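Long-range contacts in naphthalene dioxygenase small subunit (Rhodococcus sp., PDB 2B1X), which forms the small subunit of naphthalene 1,2-dioxygenase, a Rieske non-heme iron oxygenase, and packs against further copies of itself and the large subunit: residues W18-A23 with H97-V102; V45-V50 with V155-Q160; R32-L37 with F149-R154. One frame throughout, in Å; residues are numbered along the deposited sequence.

Contact 1: residues W18-A23 with H97-V102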
loop_
_atom_site.group_PDB
_atom_site.type_symbol
_atom_site.label_atom_id
_atom_site.label_comp_id
_atom_site.label_asym_id
_atom_site.label_seq_id
_atom_site.Cartn_x
_atom_site.Cartn_y
_atom_site.Cartn_z
ATOM N N TRP B 18 17.487 -27.909 -11.210
ATOM C CA TRP B 18 16.538 -28.627 -10.363
ATOM C C TRP B 18 15.676 -27.612 -9.580
ATOM O O TRP B 18 14.453 -27.744 -9.500
ATOM C CB TRP B 18 17.289 -29.585 -9.436
ATOM C CG TRP B 18 16.406 -30.528 -8.663
ATOM C CD1 TRP B 18 16.121 -31.843 -8.977
ATOM C CD2 TRP B 18 15.714 -30.247 -7.442
ATOM N NE1 TRP B 18 15.291 -32.379 -8.021
ATOM C CE2 TRP B 18 15.025 -31.423 -7.070
ATOM C CE3 TRP B 18 15.606 -29.115 -6.615
ATOM C CZ2 TRP B 18 14.240 -31.500 -5.906
ATOM C CZ3 TRP B 18 14.817 -29.183 -5.469
ATOM C CH2 TRP B 18 14.146 -30.375 -5.125
ATOM N N LEU B 19 16.304 -26.577 -9.043
ATOM C CA LEU B 19 15.561 -25.572 -8.284
ATOM C C LEU B 19 14.547 -24.840 -9.149
ATOM O O LEU B 19 13.432 -24.523 -8.702
ATOM C CB LEU B 19 16.519 -24.552 -7.649
ATOM C CG LEU B 19 17.351 -24.981 -6.452
ATOM C CD1 LEU B 19 18.267 -23.871 -6.047
ATOM C CD2 LEU B 19 16.423 -25.345 -5.294
ATOM N N TYR B 20 14.924 -24.561 -10.394
ATOM C CA TYR B 20 14.021 -23.816 -11.267
ATOM C C TYR B 20 12.872 -24.716 -11.709
ATOM O O TYR B 20 11.757 -24.249 -11.865
ATOM C CB TYR B 20 14.756 -23.225 -12.474
ATOM C CG TYR B 20 15.823 -22.208 -12.160
ATOM C CD1 TYR B 20 16.771 -21.881 -13.119
ATOM C CD2 TYR B 20 15.852 -21.500 -10.937
ATOM C CE1 TYR B 20 17.743 -20.936 -12.890
ATOM C CE2 TYR B 20 16.845 -20.510 -10.689
ATOM C CZ TYR B 20 17.784 -20.245 -11.677
ATOM O OH TYR B 20 18.793 -19.300 -11.514
ATOM N N MET B 21 13.148 -26.000 -11.903
ATOM C CA MET B 21 12.105 -26.989 -12.219
ATOM C C MET B 21 11.124 -27.156 -11.046
ATOM O O MET B 21 9.919 -27.318 -11.236
ATOM C CB MET B 21 12.765 -28.323 -12.572
ATOM C CG MET B 21 11.813 -29.547 -12.732
ATOM S SD MET B 21 11.347 -30.309 -11.131
ATOM C CE MET B 21 12.917 -31.077 -10.574
ATOM N N GLU B 22 11.657 -27.111 -9.831
ATOM C CA GLU B 22 10.848 -27.272 -8.643
ATOM C C GLU B 22 9.887 -26.099 -8.520
ATOM O O GLU B 22 8.696 -26.300 -8.314
ATOM C CB GLU B 22 11.729 -27.336 -7.393
ATOM C CG GLU B 22 10.958 -27.757 -6.144
ATOM C CD GLU B 22 11.400 -27.045 -4.867
ATOM O OE1 GLU B 22 12.496 -26.436 -4.847
ATOM O OE2 GLU B 22 10.666 -27.125 -3.853
ATOM N N ALA B 23 10.431 -24.886 -8.636
ATOM C CA ALA B 23 9.640 -23.651 -8.617
ATOM C C ALA B 23 8.556 -23.625 -9.714
ATOM O O ALA B 23 7.421 -23.209 -9.478
ATOM C CB ALA B 23 10.563 -22.430 -8.754
ATOM N N HIS B 97 7.528 -17.978 -7.766
ATOM C CA HIS B 97 8.694 -18.211 -6.960
ATOM C C HIS B 97 9.901 -17.632 -7.714
ATOM O O HIS B 97 10.395 -18.254 -8.657
ATOM C CB HIS B 97 8.919 -19.732 -6.758
ATOM C CG HIS B 97 7.947 -20.395 -5.815
ATOM N ND1 HIS B 97 6.589 -20.471 -6.072
ATOM C CD2 HIS B 97 8.130 -20.965 -4.599
ATOM C CE1 HIS B 97 5.980 -21.095 -5.071
ATOM N NE2 HIS B 97 6.889 -21.389 -4.155
ATOM N N PHE B 98 10.373 -16.453 -7.311
ATOM C CA PHE B 98 11.638 -15.944 -7.824
ATOM C C PHE B 98 12.752 -16.496 -6.932
ATOM O O PHE B 98 12.774 -16.231 -5.719
ATOM C CB PHE B 98 11.662 -14.412 -7.796
ATOM C CG PHE B 98 10.618 -13.777 -8.664
ATOM C CD1 PHE B 98 9.342 -13.481 -8.142
ATOM C CD2 PHE B 98 10.875 -13.527 -10.006
ATOM C CE1 PHE B 98 8.349 -12.878 -8.916
ATOM C CE2 PHE B 98 9.868 -12.922 -10.817
ATOM C CZ PHE B 98 8.609 -12.608 -10.276
ATOM N N VAL B 99 13.680 -17.233 -7.549
ATOM C CA VAL B 99 14.734 -17.961 -6.841
ATOM C C VAL B 99 16.046 -17.349 -7.366
ATOM O O VAL B 99 16.334 -17.407 -8.581
ATOM C CB VAL B 99 14.662 -19.479 -7.152
ATOM C CG1 VAL B 99 15.765 -20.216 -6.491
ATOM C CG2 VAL B 99 13.254 -20.105 -6.731
ATOM N N THR B 100 16.819 -16.740 -6.466
ATOM C CA THR B 100 18.029 -16.037 -6.863
ATOM C C THR B 100 19.111 -16.285 -5.864
ATOM O O THR B 100 18.857 -16.875 -4.794
ATOM C CB THR B 100 17.791 -14.493 -6.862
ATOM O OG1 THR B 100 17.766 -14.037 -5.501
ATOM C CG2 THR B 100 16.454 -14.133 -7.446
ATOM N N ASN B 101 20.311 -15.770 -6.162
ATOM C CA ASN B 101 21.439 -15.889 -5.234
ATOM C C ASN B 101 21.661 -17.377 -4.841
ATOM O O ASN B 101 21.779 -17.692 -3.660
ATOM C CB ASN B 101 21.179 -15.087 -3.942
ATOM C CG ASN B 101 21.156 -13.574 -4.141
ATOM O OD1 ASN B 101 21.960 -12.838 -3.519
ATOM N ND2 ASN B 101 20.236 -13.094 -4.954
ATOM N N VAL B 102 21.694 -18.287 -5.808
ATOM C CA VAL B 102 21.841 -19.725 -5.497
ATOM C C VAL B 102 23.263 -20.056 -5.052
ATOM O O VAL B 102 24.233 -19.799 -5.778
ATOM C CB VAL B 102 21.402 -20.607 -6.667
ATOM C CG1 VAL B 102 21.708 -22.148 -6.394
ATOM C CG2 VAL B 102 19.919 -20.395 -6.990
HETATM O O HOH W 1 17.517 -17.061 -10.808
#

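Contact 2: residues V45-V50 with V155-Q160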
loop_
_atom_site.group_PDB
_atom_site.type_symbol
_atom_site.label_atom_id
_atom_site.label_comp_id
_atom_site.label_asym_id
_atom_site.label_seq_id
_atom_site.Cartn_x
_atom_site.Cartn_y
_atom_site.Cartn_z
ATOM N N VAL B 45 10.515 -27.008 7.264
ATOM C CA VAL B 45 10.111 -26.065 8.337
ATOM C C VAL B 45 10.217 -24.569 8.038
ATOM O O VAL B 45 11.141 -24.118 7.362
ATOM C CB VAL B 45 10.672 -26.426 9.781
ATOM C CG1 VAL B 45 11.262 -27.860 9.852
ATOM C CG2 VAL B 45 11.605 -25.375 10.344
ATOM N N VAL B 46 9.236 -23.832 8.547
ATOM C CA VAL B 46 9.184 -22.366 8.469
ATOM C C VAL B 46 9.145 -21.833 9.901
ATOM O O VAL B 46 8.107 -21.888 10.558
ATOM C CB VAL B 46 7.928 -21.917 7.690
ATOM C CG1 VAL B 46 7.879 -20.386 7.521
ATOM C CG2 VAL B 46 7.857 -22.663 6.329
ATOM N N PRO B 47 10.277 -21.363 10.406
ATOM C CA PRO B 47 10.362 -20.846 11.774
ATOM C C PRO B 47 9.676 -19.513 11.993
ATOM O O PRO B 47 9.456 -18.740 11.053
ATOM C CB PRO B 47 11.875 -20.661 11.986
ATOM C CG PRO B 47 12.483 -21.514 10.966
ATOM C CD PRO B 47 11.601 -21.408 9.761
ATOM N N ILE B 48 9.362 -19.246 13.257
ATOM C CA ILE B 48 8.866 -17.949 13.689
ATOM C C ILE B 48 10.057 -17.112 14.106
ATOM O O ILE B 48 10.992 -17.639 14.715
ATOM C CB ILE B 48 7.875 -18.099 14.880
ATOM C CG1 ILE B 48 6.711 -19.023 14.476
ATOM C CG2 ILE B 48 7.331 -16.710 15.296
ATOM C CD1 ILE B 48 5.764 -19.260 15.621
ATOM N N ARG B 49 10.016 -15.818 13.766
ATOM C CA ARG B 49 11.008 -14.855 14.216
ATOM C C ARG B 49 10.295 -13.742 14.977
ATOM O O ARG B 49 9.150 -13.420 14.663
ATOM C CB ARG B 49 11.706 -14.216 13.003
ATOM C CG ARG B 49 12.565 -15.185 12.227
ATOM C CD ARG B 49 13.221 -14.605 11.011
ATOM N NE ARG B 49 14.342 -13.812 11.452
ATOM C CZ ARG B 49 15.154 -13.106 10.678
ATOM N NH1 ARG B 49 15.000 -13.108 9.365
ATOM N NH2 ARG B 49 16.122 -12.395 11.248
ATOM N N VAL B 50 10.997 -13.165 15.956
ATOM C CA VAL B 50 10.544 -12.001 16.698
ATOM C C VAL B 50 11.631 -10.917 16.666
ATOM O O VAL B 50 12.808 -11.234 16.666
ATOM C CB VAL B 50 10.140 -12.350 18.158
ATOM C CG1 VAL B 50 8.909 -13.345 18.176
ATOM C CG2 VAL B 50 11.312 -12.972 18.944
ATOM N N VAL B 155 14.578 -25.432 5.186
ATOM C CA VAL B 155 14.172 -24.431 6.164
ATOM C C VAL B 155 13.926 -23.111 5.422
ATOM O O VAL B 155 14.840 -22.579 4.757
ATOM C CB VAL B 155 15.299 -24.223 7.219
ATOM C CG1 VAL B 155 14.956 -23.079 8.194
ATOM C CG2 VAL B 155 15.640 -25.511 7.968
ATOM N N VAL B 156 12.712 -22.568 5.532
ATOM C CA VAL B 156 12.402 -21.263 4.927
ATOM C C VAL B 156 12.383 -20.242 6.031
ATOM O O VAL B 156 11.466 -20.224 6.830
ATOM C CB VAL B 156 11.048 -21.235 4.174
ATOM C CG1 VAL B 156 10.850 -19.897 3.425
ATOM C CG2 VAL B 156 10.951 -22.396 3.152
ATOM N N LEU B 157 13.431 -19.418 6.087
ATOM C CA LEU B 157 13.492 -18.293 7.018
ATOM C C LEU B 157 13.025 -16.971 6.380
ATOM O O LEU B 157 13.744 -16.356 5.577
ATOM C CB LEU B 157 14.922 -18.112 7.510
ATOM C CG LEU B 157 15.113 -17.582 8.932
ATOM C CD1 LEU B 157 14.213 -18.259 9.971
ATOM C CD2 LEU B 157 16.634 -17.656 9.364
ATOM N N LEU B 158 11.843 -16.512 6.757
ATOM C CA LEU B 158 11.296 -15.300 6.146
ATOM C C LEU B 158 11.872 -14.057 6.803
ATOM O O LEU B 158 12.125 -14.050 8.011
ATOM C CB LEU B 158 9.763 -15.291 6.220
ATOM C CG LEU B 158 9.076 -16.520 5.584
ATOM C CD1 LEU B 158 7.595 -16.598 6.027
ATOM C CD2 LEU B 158 9.160 -16.436 4.049
ATOM N N ASP B 159 12.059 -13.004 6.004
ATOM C CA ASP B 159 12.430 -11.661 6.493
ATOM C C ASP B 159 11.303 -10.860 7.107
ATOM O O ASP B 159 11.162 -9.649 6.850
ATOM C CB ASP B 159 13.072 -10.889 5.353
ATOM C CG ASP B 159 14.155 -11.710 4.693
ATOM O OD1 ASP B 159 14.987 -12.255 5.468
ATOM O OD2 ASP B 159 14.193 -11.951 3.464
ATOM N N GLN B 160 10.524 -11.530 7.935
ATOM C CA GLN B 160 9.327 -10.969 8.533
ATOM C C GLN B 160 9.184 -11.558 9.924
ATOM O O GLN B 160 9.651 -12.690 10.199
ATOM C CB GLN B 160 8.105 -11.370 7.694
ATOM C CG GLN B 160 8.074 -10.770 6.292
ATOM C CD GLN B 160 6.933 -11.296 5.429
ATOM O OE1 GLN B 160 5.990 -11.926 5.927
ATOM N NE2 GLN B 160 7.002 -11.005 4.127
HETATM O O HOH W 2 10.546 -18.266 8.675
HETATM O O HOH W 3 16.438 -11.259 7.610
#

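Contact 3: residues R32-L37 with F149-R154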
loop_
_atom_site.group_PDB
_atom_site.type_symbol
_atom_site.label_atom_id
_atom_site.label_comp_id
_atom_site.label_asym_id
_atom_site.label_seq_id
_atom_site.Cartn_x
_atom_site.Cartn_y
_atom_site.Cartn_z
ATOM N N ARG B 32 1.253 -32.831 -6.968
ATOM C CA ARG B 32 1.489 -34.270 -6.964
ATOM C C ARG B 32 2.880 -34.556 -7.536
ATOM O O ARG B 32 3.652 -35.328 -6.962
ATOM C CB ARG B 32 0.380 -34.976 -7.756
ATOM C CG ARG B 32 0.508 -36.507 -7.877
ATOM C CD ARG B 32 0.740 -37.227 -6.566
ATOM N NE ARG B 32 -0.344 -37.059 -5.603
ATOM C CZ ARG B 32 -0.349 -37.598 -4.380
ATOM N NH1 ARG B 32 0.671 -38.360 -3.980
ATOM N NH2 ARG B 32 -1.373 -37.391 -3.563
ATOM N N GLU B 33 3.207 -33.892 -8.640
ATOM C CA GLU B 33 4.552 -33.969 -9.216
ATOM C C GLU B 33 5.624 -33.456 -8.273
ATOM O O GLU B 33 6.681 -34.045 -8.189
ATOM C CB GLU B 33 4.635 -33.200 -10.534
ATOM C CG GLU B 33 3.813 -33.845 -11.635
ATOM C CD GLU B 33 4.104 -33.264 -13.008
ATOM O OE1 GLU B 33 5.302 -33.104 -13.365
ATOM O OE2 GLU B 33 3.125 -32.971 -13.736
ATOM N N TRP B 34 5.350 -32.351 -7.586
ATOM C CA TRP B 34 6.296 -31.800 -6.628
ATOM C C TRP B 34 6.547 -32.805 -5.496
ATOM O O TRP B 34 7.689 -32.989 -5.051
ATOM C CB TRP B 34 5.790 -30.472 -6.062
ATOM C CG TRP B 34 6.727 -29.881 -5.049
ATOM C CD1 TRP B 34 7.807 -29.058 -5.289
ATOM C CD2 TRP B 34 6.695 -30.090 -3.648
ATOM N NE1 TRP B 34 8.426 -28.736 -4.105
ATOM C CE2 TRP B 34 7.768 -29.359 -3.081
ATOM C CE3 TRP B 34 5.853 -30.811 -2.795
ATOM C CZ2 TRP B 34 8.019 -29.327 -1.694
ATOM C CZ3 TRP B 34 6.122 -30.797 -1.408
ATOM C CH2 TRP B 34 7.190 -30.058 -0.883
ATOM N N LEU B 35 5.479 -33.455 -5.035
ATOM C CA LEU B 35 5.594 -34.397 -3.936
ATOM C C LEU B 35 6.599 -35.528 -4.239
ATOM O O LEU B 35 7.250 -36.028 -3.333
ATOM C CB LEU B 35 4.214 -34.946 -3.546
ATOM C CG LEU B 35 4.119 -35.626 -2.172
ATOM C CD1 LEU B 35 4.509 -34.659 -1.034
ATOM C CD2 LEU B 35 2.738 -36.224 -1.952
ATOM N N ALA B 36 6.736 -35.889 -5.518
ATOM C CA ALA B 36 7.686 -36.897 -5.960
ATOM C C ALA B 36 9.158 -36.433 -5.826
ATOM O O ALA B 36 10.070 -37.256 -5.904
ATOM C CB ALA B 36 7.380 -37.330 -7.404
ATOM N N LEU B 37 9.387 -35.131 -5.617
ATOM C CA LEU B 37 10.753 -34.629 -5.460
ATOM C C LEU B 37 11.255 -34.728 -4.032
ATOM O O LEU B 37 12.402 -34.371 -3.736
ATOM C CB LEU B 37 10.862 -33.174 -5.933
ATOM C CG LEU B 37 10.379 -32.872 -7.345
ATOM C CD1 LEU B 37 10.424 -31.353 -7.597
ATOM C CD2 LEU B 37 11.187 -33.652 -8.372
ATOM N N PHE B 149 17.878 -35.341 -8.234
ATOM C CA PHE B 149 17.985 -35.043 -6.812
ATOM C C PHE B 149 16.634 -35.152 -6.137
ATOM O O PHE B 149 15.588 -34.997 -6.767
ATOM C CB PHE B 149 18.524 -33.635 -6.581
ATOM C CG PHE B 149 19.917 -33.423 -7.082
ATOM C CD1 PHE B 149 20.142 -32.873 -8.336
ATOM C CD2 PHE B 149 21.014 -33.762 -6.292
ATOM C CE1 PHE B 149 21.436 -32.676 -8.797
ATOM C CE2 PHE B 149 22.296 -33.558 -6.744
ATOM C CZ PHE B 149 22.507 -33.021 -8.002
ATOM N N LEU B 150 16.679 -35.416 -4.842
ATOM C CA LEU B 150 15.505 -35.348 -3.991
ATOM C C LEU B 150 15.809 -34.418 -2.841
ATOM O O LEU B 150 16.959 -34.326 -2.383
ATOM C CB LEU B 150 15.167 -36.718 -3.417
ATOM C CG LEU B 150 14.086 -37.621 -4.019
ATOM C CD1 LEU B 150 13.792 -37.358 -5.489
ATOM C CD2 LEU B 150 14.469 -39.078 -3.793
ATOM N N MET B 151 14.761 -33.757 -2.359
ATOM C CA MET B 151 14.891 -32.853 -1.238
ATOM C C MET B 151 14.639 -33.583 0.068
ATOM O O MET B 151 13.535 -34.059 0.323
ATOM C CB MET B 151 13.916 -31.685 -1.372
ATOM C CG MET B 151 14.123 -30.578 -0.325
ATOM S SD MET B 151 13.234 -29.114 -0.786
ATOM C CE MET B 151 11.517 -29.655 -0.334
ATOM N N ALA B 152 15.662 -33.599 0.905
ATOM C CA ALA B 152 15.596 -34.207 2.218
ATOM C C ALA B 152 15.207 -33.207 3.283
ATOM O O ALA B 152 14.615 -33.583 4.287
ATOM C CB ALA B 152 16.940 -34.850 2.578
ATOM N N LYS B 153 15.545 -31.933 3.063
ATOM C CA LYS B 153 15.326 -30.900 4.079
ATOM C C LYS B 153 15.174 -29.531 3.449
ATOM O O LYS B 153 15.820 -29.229 2.456
ATOM C CB LYS B 153 16.482 -30.885 5.094
ATOM C CG LYS B 153 16.244 -30.023 6.347
ATOM C CD LYS B 153 17.487 -30.004 7.244
ATOM C CE LYS B 153 17.414 -28.907 8.290
ATOM N NZ LYS B 153 16.515 -29.265 9.429
ATOM N N ARG B 154 14.313 -28.708 4.036
ATOM C CA ARG B 154 14.254 -27.300 3.698
ATOM C C ARG B 154 13.841 -26.511 4.928
ATOM O O ARG B 154 12.866 -26.879 5.622
ATOM C CB ARG B 154 13.280 -27.040 2.550
ATOM C CG ARG B 154 13.025 -25.540 2.328
ATOM C CD ARG B 154 12.303 -25.201 1.028
ATOM N NE ARG B 154 13.187 -25.402 -0.123
ATOM C CZ ARG B 154 12.758 -25.654 -1.349
ATOM N NH1 ARG B 154 11.460 -25.788 -1.569
ATOM N NH2 ARG B 154 13.627 -25.808 -2.338
#

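Contact 1: residues W18-A23 with H97-V102
Leu19 and Val102 meet tip to tip. CD1 of Leu19 reaches both methyls of Val102, 3.9 Å from CG1 and 4.0 Å from CG2, because chi2 of 177° sets it anti to CA, where it meets Val102. One helical turn later Ala23 also points its CB at the strand, where it packs 3.7 Å from His97 CB and 4.1 Å from Val99 CG2. Between these two points Val99 uses both its branches: CG2 goes to Ala23, while CG1 faces Leu19 CD1 at a looser distance. The order of the pairs is reversed along the two chains, as the axes demand: helix 18-23 and strand 97-100 run antiparallel at 169°, 9.1 Å apart.

Tyr20 takes a different path. Its ring comes up to Val99 obliquely, CE2 3.8 Å from Val99 O, and its hydroxyl reaches a water 2.7 Å from OH that donates a hydrogen bond to the same carbonyl. Tyr20 also packs on Val102 of a neighbouring small subunit, so this part of the helix takes part in the subunit interface. The imidazole of His97 is held from elsewhere, ND1 by Asp27 and NE2 by the carbonyl of Ile171.

Helix 10-27 thus lies against the curved sheet of this NTF2-like fold. With no direct hydrogen bond between the segments, the contact rests on apolar packing of methyls, the His97 methylene and the Tyr20 ring, which depends on shape more than on direction; the water at the Tyr20 hydroxyl is the one polar link seen between them.

Contact 2: residues V45-V50 with V155-Q160
Pro47 O and Val156 O both accept hydrogen bonds from one water, 2.7 Å and 2.8 Å away, which itself accepts from the N-H of Leu158, so that three backbone groups grip it. The water sits where direct strand pairing gives out. Val156 N donates to Val45 O at 2.9 Å in the parallel bridge of Val45 with Val155. At the next step Pro47 has no N-H to offer, its CD lies against Val156 O, and the water takes over the link.

On one side of the pair Val46 and Val156 lie side by side, pointing the same way, and Val46 CG1 also touches Leu158 CD1. On the other, the ring of Pro47 crosses Leu157 at about a right angle, CG 3.8 Å from CD1.

NH1 of Arg49 makes a weak bond to Leu158 O. The ion pair of NH1 with Asp159 OD1 is long at 4.0 Å, but a water in the guanidinium plane bridges them. Each charge has another mate: Asp59 for Arg49, Arg96 of a neighbouring small subunit for Asp159.

A parallel pair within an otherwise largely antiparallel, strongly curved mixed sheet is in keeping with the NTF2-like fold of ring-hydroxylating dioxygenase beta subunits.

Contact 3: residues R32-L37 with F149-R154
The indole of Trp34 receives the methyl end of Met151 obliquely, CE lying 3.8 Å from CZ2. The second flat group, the guanidinium of Arg154, has the sulfur of the same methionine on one face, SD standing 3.5 Å above the plane and over its centre. Met151 can serve both because its chain bends at chi3 (76°), which turns CE from the guanidinium toward the tryptophan. The polar ends of the two flat groups converge on a single carboxylate: Glu22 of helix 10-27 takes a hydrogen bond from Trp34 NE1 and a salt bridge from Arg154 NH1. Asp140 pairs with NH2 of Arg154, which would probably offset the nearby like charge of Arg138.

The backbone makes its own link. Met151 N donates to Leu37 O at 2.8 Å with an N-H...O angle of 169°, just ahead of strand 38-39. Further along, Ala152 and Lys153 both face Val141 in a classic beta bulge, an irregularity in the pairing of strand 148-158 with strand 132-145.

Leu150 lays its side chain against the carbonyls of Ala36 and Leu37. Its CA lies 3.3 Å from Leu37 O in a CA-H...O contact, its CB comes within 3.6 Å of Leu37 O, and CD1 is 3.7 Å from Ala36 O. An alanine here would keep the CB contact with Leu37 O but would probably open a gap beside the carbonyls of Ala36 and Leu37, where CG and CD1 now lie. Leu37 itself rests its side chain on Trp18 of helix 10-27.

In the fold
From the N terminus, helix 10-27 supplies the first half of contact 1, helix 31-35 that of contact 3 and strand 42-49 that of contact 2. Contact 1 then closes its loop on strand 94-106, at an edge of the sheet within this chain; contacts 3 and 2 close later, on successive parts of strand 148-158. All three therefore cross one another. Contacts 1 and 3 touch through Glu22 and also where Trp18 packs on Leu37 and Phe149, tying helix 10-27 and helix 31-35 to the sheet. A probable hydrogen bond from Val45 N to Arg154 O joins contacts 2 and 3. Contacts 1 and 2 do not touch, but both reach the same neighbouring small subunit.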